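Local coordinates for Sqt1 (Chaetomium thermophilum, PDB 4ZOY), which is a WD40-repeat chaperone of ribosome biogenesis that probably captures its client ribosomal protein while it is still being synthesised, at residues A[187-192]-A[209-214]. Sequence-based numbering, arbitrary orientation.
Sequences FLHTGP and SEDESL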
loop_
_atom_site.group_PDB
_atom_site.type_symbol
_atom_site.label_atom_id
_atom_site.label_comp_id
_atom_site.label_asym_id
_atom_site.label_seq_id
_atom_site.Cartn_x
_atom_site.Cartn_y
_atom_site.Cartn_z
ATOM N N PHE A 187 18.411 -1.676 10.889
ATOM C CA PHE A 187 18.673 -3.102 10.760
ATOM C C PHE A 187 18.179 -3.857 11.981
ATOM O O PHE A 187 18.888 -4.694 12.544
ATOM C CB PHE A 187 20.174 -3.344 10.546
ATOM C CG PHE A 187 20.737 -2.575 9.390
ATOM C CD1 PHE A 187 20.637 -3.072 8.101
ATOM C CD2 PHE A 187 21.338 -1.346 9.588
ATOM C CE1 PHE A 187 21.136 -2.356 7.029
ATOM C CE2 PHE A 187 21.842 -0.626 8.518
ATOM C CZ PHE A 187 21.736 -1.133 7.239
ATOM N N LEU A 188 16.953 -3.567 12.385
ATOM C CA LEU A 188 16.392 -4.157 13.596
ATOM C C LEU A 188 15.635 -5.457 13.327
ATOM O O LEU A 188 15.766 -6.405 14.098
ATOM C CB LEU A 188 15.489 -3.147 14.308
ATOM C CG LEU A 188 16.221 -1.906 14.835
ATOM C CD1 LEU A 188 15.287 -1.006 15.614
ATOM C CD2 LEU A 188 17.414 -2.303 15.688
ATOM N N HIS A 189 14.836 -5.514 12.257
ATOM C CA HIS A 189 14.207 -6.784 11.876
ATOM C C HIS A 189 15.289 -7.803 11.535
ATOM O O HIS A 189 16.322 -7.431 10.988
ATOM C CB HIS A 189 13.285 -6.636 10.665
ATOM C CG HIS A 189 12.127 -5.704 10.858
ATOM N ND1 HIS A 189 11.198 -5.845 11.865
ATOM C CD2 HIS A 189 11.716 -4.652 10.114
ATOM C CE1 HIS A 189 10.273 -4.906 11.744
ATOM N NE2 HIS A 189 10.566 -4.170 10.687
ATOM N N THR A 190 15.035 -9.077 11.827
ATOM C CA THR A 190 16.004 -10.143 11.541
ATOM C C THR A 190 15.539 -11.077 10.425
ATOM O O THR A 190 16.240 -12.023 10.066
ATOM C CB THR A 190 16.313 -11.000 12.797
ATOM O OG1 THR A 190 15.203 -11.857 13.095
ATOM C CG2 THR A 190 16.609 -10.120 13.994
ATOM N N GLY A 191 14.350 -10.818 9.893
ATOM C CA GLY A 191 13.847 -11.518 8.726
ATOM C C GLY A 191 13.254 -10.486 7.783
ATOM O O GLY A 191 13.221 -9.302 8.116
ATOM N N PRO A 192 12.770 -10.925 6.611
ATOM C CA PRO A 192 12.219 -10.004 5.607
ATOM C C PRO A 192 11.258 -8.974 6.195
ATOM O O PRO A 192 10.386 -9.306 7.000
ATOM C CB PRO A 192 11.484 -10.937 4.647
ATOM C CG PRO A 192 12.275 -12.215 4.725
ATOM C CD PRO A 192 12.729 -12.327 6.155
ATOM N N SER A 209 7.740 -7.518 10.137
ATOM C CA SER A 209 8.611 -8.540 9.574
ATOM C C SER A 209 8.042 -9.941 9.727
ATOM O O SER A 209 7.264 -10.213 10.649
ATOM C CB SER A 209 9.993 -8.465 10.244
ATOM O OG SER A 209 10.845 -9.536 9.870
ATOM N N GLU A 210 8.439 -10.817 8.802
ATOM C CA GLU A 210 8.199 -12.256 8.919
ATOM C C GLU A 210 8.699 -12.818 10.247
ATOM O O GLU A 210 8.200 -13.838 10.708
ATOM C CB GLU A 210 8.870 -13.008 7.764
ATOM C CG GLU A 210 8.202 -12.796 6.427
ATOM C CD GLU A 210 8.828 -13.606 5.304
ATOM O OE1 GLU A 210 9.695 -14.464 5.579
ATOM O OE2 GLU A 210 8.451 -13.364 4.138
ATOM N N ASP A 211 9.677 -12.155 10.860
ATOM C CA ASP A 211 10.264 -12.638 12.114
ATOM C C ASP A 211 9.421 -12.258 13.337
ATOM O O ASP A 211 9.819 -12.514 14.476
ATOM C CB ASP A 211 11.716 -12.126 12.252
ATOM C CG ASP A 211 11.819 -10.716 12.837
ATOM O OD1 ASP A 211 10.812 -9.978 12.935
ATOM O OD2 ASP A 211 12.950 -10.334 13.207
ATOM N N GLU A 212 8.264 -11.640 13.069
ATOM C CA GLU A 212 7.215 -11.315 14.045
ATOM C C GLU A 212 7.450 -9.994 14.784
ATOM O O GLU A 212 6.666 -9.627 15.658
ATOM C CB GLU A 212 7.015 -12.480 15.037
ATOM C CG GLU A 212 6.635 -13.766 14.301
ATOM C CD GLU A 212 6.654 -15.021 15.153
ATOM O OE1 GLU A 212 6.465 -14.926 16.378
ATOM O OE2 GLU A 212 6.824 -16.115 14.573
ATOM N N SER A 213 8.491 -9.250 14.406
ATOM C CA SER A 213 8.749 -7.976 15.083
ATOM C C SER A 213 8.070 -6.766 14.426
ATOM O O SER A 213 7.796 -6.744 13.215
ATOM C CB SER A 213 10.256 -7.715 15.202
ATOM O OG SER A 213 10.901 -7.646 13.943
ATOM N N LEU A 214 7.787 -5.782 15.275
ATOM C CA LEU A 214 7.297 -4.460 14.898
ATOM C C LEU A 214 8.265 -3.423 15.433
ATOM O O LEU A 214 8.576 -3.443 16.615
ATOM C CB LEU A 214 5.906 -4.195 15.481
ATOM C CG LEU A 214 5.423 -2.748 15.621
ATOM C CD1 LEU A 214 5.080 -2.144 14.249
ATOM C CD2 LEU A 214 4.213 -2.631 16.538
#
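The imidazole of His189 has Ser209 CB over one face, 3.3 Å from His189 ND1, and the Ser213 hydroxyl at its edge, almost exactly in the ring plane. His189 NE2 is hydrogen-bonded to Thr207 OG1, and His215 meets the ring separately. The arrangement resembles the Asp-His-Ser/Thr-Trp network of WD40 blades, with His189 linked to Asp211 through Ser213 OG and Tyr217 probably in the Trp position; the network ties the loop before strand 193-198 to the turn before strand 214-218. His189 ND1 donates nearly straight to Ser213 OG (2.8 Å, 167°). That hydroxyl donates to the syn lone pair of Asp211 OD1, which also accepts from Ser213 N in an Asx turn. With chi1 at 84°, Asp211 CG sits between its backbone N and carbonyl carbon, and OD2 receives two bonds from Thr190: the backbone N from above the carboxylate plane, OG1 at the anti lone pair (2.7 Å). An alanine in place of Asp211 would probably leave Thr190 N and OG1 without their shared acceptor, and Ser213 N and OG without theirs. The extended Glu210 side chain lays its carboxylate against the Pro192 ring, Glu210 OE1 lying 3.5 Å from Pro192 CG. Glu210 N donates to Pro192 O at 3.1 Å.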